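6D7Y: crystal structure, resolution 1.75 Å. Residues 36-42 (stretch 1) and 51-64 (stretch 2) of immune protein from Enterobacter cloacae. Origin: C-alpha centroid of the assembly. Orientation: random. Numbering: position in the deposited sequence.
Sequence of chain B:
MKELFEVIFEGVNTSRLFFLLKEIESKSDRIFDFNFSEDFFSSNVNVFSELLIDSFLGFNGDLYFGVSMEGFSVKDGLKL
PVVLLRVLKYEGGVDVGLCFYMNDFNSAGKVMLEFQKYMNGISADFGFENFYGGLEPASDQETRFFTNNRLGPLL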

# COMPACT_ATOMS: atom_id res chain seq x y z
N PHE B 36 -2.93 10.87 -10.63
CA PHE B 36 -2.76 9.86 -11.69
C PHE B 36 -1.72 10.22 -12.75
O PHE B 36 -1.51 11.41 -13.02
CB PHE B 36 -4.12 9.74 -12.36
CG PHE B 36 -4.75 11.07 -12.60
CD1 PHE B 36 -4.47 11.80 -13.76
CD2 PHE B 36 -5.57 11.65 -11.63
CE1 PHE B 36 -5.03 13.05 -13.96
CE2 PHE B 36 -6.13 12.90 -11.83
CZ PHE B 36 -5.86 13.60 -12.99
N SER B 37 -1.10 9.21 -13.38
CA SER B 37 -0.07 9.45 -14.42
C SER B 37 -0.66 9.77 -15.82
O SER B 37 0.07 10.21 -16.70
CB SER B 37 0.95 8.31 -14.48
OG SER B 37 0.34 7.06 -14.68
N GLU B 38 -1.93 9.46 -16.02
CA GLU B 38 -2.68 9.85 -17.23
C GLU B 38 -4.10 10.07 -16.74
O GLU B 38 -4.55 9.31 -15.88
CB GLU B 38 -2.69 8.83 -18.39
CG GLU B 38 -1.49 8.84 -19.35
CD GLU B 38 -0.37 7.92 -18.97
OE1 GLU B 38 0.79 8.19 -19.36
OE2 GLU B 38 -0.63 6.91 -18.29
N ASP B 39 -4.78 11.09 -17.23
CA ASP B 39 -6.16 11.34 -16.79
C ASP B 39 -7.07 10.26 -17.39
O ASP B 39 -7.67 10.43 -18.46
CB ASP B 39 -6.64 12.76 -17.16
CG ASP B 39 -7.98 13.10 -16.53
OD1 ASP B 39 -8.41 12.40 -15.59
OD2 ASP B 39 -8.61 14.10 -16.96
N PHE B 40 -7.14 9.13 -16.68
CA PHE B 40 -7.91 7.96 -17.10
C PHE B 40 -9.28 7.90 -16.43
O PHE B 40 -10.16 7.18 -16.92
CB PHE B 40 -7.13 6.66 -16.80
CG PHE B 40 -7.14 6.25 -15.34
CD1 PHE B 40 -6.23 6.81 -14.43
CD2 PHE B 40 -8.03 5.29 -14.88
CE1 PHE B 40 -6.24 6.43 -13.09
CE2 PHE B 40 -8.03 4.90 -13.54
CZ PHE B 40 -7.14 5.47 -12.65
N PHE B 41 -9.47 8.62 -15.33
CA PHE B 41 -10.75 8.58 -14.62
C PHE B 41 -11.02 9.91 -13.92
O PHE B 41 -11.31 9.95 -12.72
CB PHE B 41 -10.71 7.39 -13.64
CG PHE B 41 -12.06 6.81 -13.33
CD1 PHE B 41 -12.71 6.03 -14.27
CD2 PHE B 41 -12.65 6.98 -12.08
CE1 PHE B 41 -13.95 5.46 -14.00
CE2 PHE B 41 -13.89 6.41 -11.80
CZ PHE B 41 -14.53 5.65 -12.77
N SER B 42 -10.92 10.99 -14.69
CA SER B 42 -11.15 12.38 -14.23
C SER B 42 -10.25 12.81 -13.06
O SER B 42 -9.29 12.11 -12.71
CB SER B 42 -12.64 12.60 -13.90
OG SER B 42 -13.04 11.89 -12.74
N LEU B 51 -15.70 0.48 -11.34
CA LEU B 51 -15.42 0.94 -12.71
C LEU B 51 -14.10 1.72 -12.77
O LEU B 51 -13.43 1.73 -13.80
CB LEU B 51 -16.58 1.77 -13.28
CG LEU B 51 -17.91 1.02 -13.44
CD1 LEU B 51 -18.99 1.96 -13.96
CD2 LEU B 51 -17.77 -0.20 -14.35
N LEU B 52 -13.74 2.39 -11.67
CA LEU B 52 -12.46 3.10 -11.58
C LEU B 52 -11.32 2.10 -11.79
O LEU B 52 -10.42 2.31 -12.60
CB LEU B 52 -12.31 3.75 -10.20
CG LEU B 52 -10.92 4.21 -9.70
CD1 LEU B 52 -10.18 5.12 -10.68
CD2 LEU B 52 -11.07 4.89 -8.35
N ILE B 53 -11.40 0.99 -11.06
CA ILE B 53 -10.40 -0.06 -11.12
C ILE B 53 -10.40 -0.76 -12.48
O ILE B 53 -9.34 -1.09 -13.02
CB ILE B 53 -10.62 -1.09 -9.98
CG1 ILE B 53 -10.71 -0.37 -8.62
CG2 ILE B 53 -9.54 -2.16 -10.00
CD1 ILE B 53 -9.59 0.60 -8.31
N ASP B 54 -11.59 -0.98 -13.03
CA ASP B 54 -11.73 -1.63 -14.33
C ASP B 54 -11.04 -0.79 -15.41
O ASP B 54 -10.30 -1.33 -16.24
CB ASP B 54 -13.22 -1.83 -14.67
CG ASP B 54 -13.43 -2.71 -15.89
OD1 ASP B 54 -12.48 -3.43 -16.27
OD2 ASP B 54 -14.56 -2.70 -16.47
N SER B 55 -11.25 0.53 -15.37
CA SER B 55 -10.63 1.44 -16.32
C SER B 55 -9.13 1.44 -16.14
O SER B 55 -8.38 1.46 -17.11
CB SER B 55 -11.14 2.87 -16.14
OG SER B 55 -12.52 2.92 -16.41
N PHE B 56 -8.69 1.43 -14.89
CA PHE B 56 -7.26 1.39 -14.56
C PHE B 56 -6.62 0.14 -15.18
O PHE B 56 -5.59 0.24 -15.85
CB PHE B 56 -7.07 1.43 -13.04
CG PHE B 56 -5.67 1.17 -12.58
CD1 PHE B 56 -4.71 2.18 -12.60
CD2 PHE B 56 -5.31 -0.08 -12.09
CE1 PHE B 56 -3.41 1.94 -12.17
CE2 PHE B 56 -4.01 -0.32 -11.65
CZ PHE B 56 -3.06 0.69 -11.70
N LEU B 57 -7.27 -1.00 -14.99
CA LEU B 57 -6.77 -2.28 -15.52
C LEU B 57 -6.84 -2.41 -17.03
O LEU B 57 -6.03 -3.10 -17.63
CB LEU B 57 -7.49 -3.44 -14.86
CG LEU B 57 -7.26 -3.55 -13.36
CD1 LEU B 57 -8.18 -4.60 -12.77
CD2 LEU B 57 -5.79 -3.83 -13.02
N GLY B 58 -7.82 -1.75 -17.64
CA GLY B 58 -7.98 -1.82 -19.10
C GLY B 58 -7.12 -0.82 -19.85
O GLY B 58 -7.08 -0.86 -21.08
N PHE B 59 -6.41 0.05 -19.13
CA PHE B 59 -5.58 1.07 -19.78
C PHE B 59 -4.43 0.45 -20.58
O PHE B 59 -3.68 -0.37 -20.07
CB PHE B 59 -5.03 2.07 -18.76
CG PHE B 59 -4.36 3.27 -19.38
CD1 PHE B 59 -5.13 4.35 -19.83
CD2 PHE B 59 -2.98 3.33 -19.49
CE1 PHE B 59 -4.52 5.46 -20.40
CE2 PHE B 59 -2.37 4.44 -20.06
CZ PHE B 59 -3.14 5.51 -20.51
N ASN B 60 -4.30 0.89 -21.83
CA ASN B 60 -3.25 0.40 -22.72
C ASN B 60 -1.91 1.07 -22.36
O ASN B 60 -1.61 2.17 -22.83
CB ASN B 60 -3.65 0.70 -24.17
CG ASN B 60 -2.69 0.11 -25.19
OD1 ASN B 60 -2.00 -0.87 -24.92
ND2 ASN B 60 -2.66 0.70 -26.38
N GLY B 61 -1.13 0.41 -21.49
CA GLY B 61 0.18 0.91 -21.05
C GLY B 61 0.34 1.00 -19.53
O GLY B 61 -0.62 0.77 -18.80
N ASP B 62 1.54 1.32 -19.07
CA ASP B 62 1.83 1.45 -17.62
C ASP B 62 1.08 2.65 -17.07
O ASP B 62 1.01 3.70 -17.72
CB ASP B 62 3.32 1.62 -17.39
CG ASP B 62 4.13 0.46 -17.92
OD1 ASP B 62 3.54 -0.60 -18.19
OD2 ASP B 62 5.36 0.60 -18.05
N LEU B 63 0.52 2.49 -15.87
CA LEU B 63 -0.30 3.53 -15.25
C LEU B 63 -0.17 3.53 -13.74
O LEU B 63 -0.02 2.49 -13.12
CB LEU B 63 -1.77 3.26 -15.63
CG LEU B 63 -2.92 4.14 -15.12
CD1 LEU B 63 -2.77 5.58 -15.58
CD2 LEU B 63 -4.25 3.58 -15.64
N TYR B 64 -0.25 4.72 -13.16
CA TYR B 64 -0.19 4.90 -11.72
C TYR B 64 -1.26 5.84 -11.26
O TYR B 64 -1.64 6.73 -12.00
CB TYR B 64 1.15 5.58 -11.34
CG TYR B 64 1.15 6.32 -9.99
CD1 TYR B 64 1.40 5.64 -8.81
CD2 TYR B 64 0.90 7.69 -9.92
CE1 TYR B 64 1.39 6.30 -7.59
CE2 TYR B 64 0.90 8.37 -8.70
CZ TYR B 64 1.15 7.66 -7.54
OH TYR B 64 1.16 8.28 -6.31
O HOH W 1 1.82 6.67 -17.17

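The direct hydrogen bonds of the contact are centred on Ser-37, which meets the strand residue Tyr-64 through two of them. The amide of Ser-37 donates to the Tyr-64 carbonyl (Ser-37 N to Tyr-64 O, 2.9 Å, 158° at the hydrogen), and the Tyr-64 amide in turn donates to the Ser-37 hydroxyl (Tyr-64 N to Ser-37 OG, 2.9 Å, 152°). Both backbone polar groups of Tyr-64 are thus engaged by one residue, the second of them by a side chain rather than by a carbonyl. The p rotamer of Ser-37 (chi1 56°) places OG for this role. Next to this pair, Phe-36 CA approaches Tyr-64 O at 3.3 Å in a CA-H...O contact, so that the same carbonyl receives both the amide of Ser-37 and the CA-H of the preceding residue.

Water 1 extends the polar network. It donates to Glu-38 OE2 (2.7 Å from the water O) and to the carbonyl Asp-62 O (3.1 Å from the water O), and is hydrogen-bonded to Ser-37 OG (2.9 Å from the water O). The carboxylate and the Asp-62 carbonyl, both acceptors, are therefore linked through a shared donor; their direct approach, Glu-38 OE2 to Asp-62 O, is 3.6 Å. The same carboxylate oxygen also borders apolar groups, with Glu-38 OE2 3.5 Å from Phe-59 CE2 and 3.7 Å from Leu-63 CD1.

Beyond this polar end, packing is dominated by Phe-40, which has 118 Å² covered by the other stretch, the largest share of any residue in a contact that buries 600 Å² in total. Leu-63 CD2 sits over one face of its ring, 4.0 Å from the Phe-40 ring centroid and 15° off the normal, while Ser-55 CB lies at the ring edge. Two further helix residues approach the ring obliquely: Phe-40 CE2 is 3.6 Å from both Leu-52 CD1 and Phe-56 CB. The Phe-40 and Phe-56 rings form an oblique pair, with centroids 6.0 Å apart and planes at 56°.

Phe-41 packs farther along the helix, toward its earlier residues. Its ring lies against the backbone of Leu-52, whose CA is 3.5 Å from the Phe-41 ring centroid and 14° off the normal, and Phe-41 CD2 reaches Leu-52 CD1 at 3.4 Å. Leu-52 CD1 thus touches both consecutive phenylalanines. Phe-41 is nevertheless poorly ordered, with high B factors, so its close distances carry less certainty than those around Phe-40.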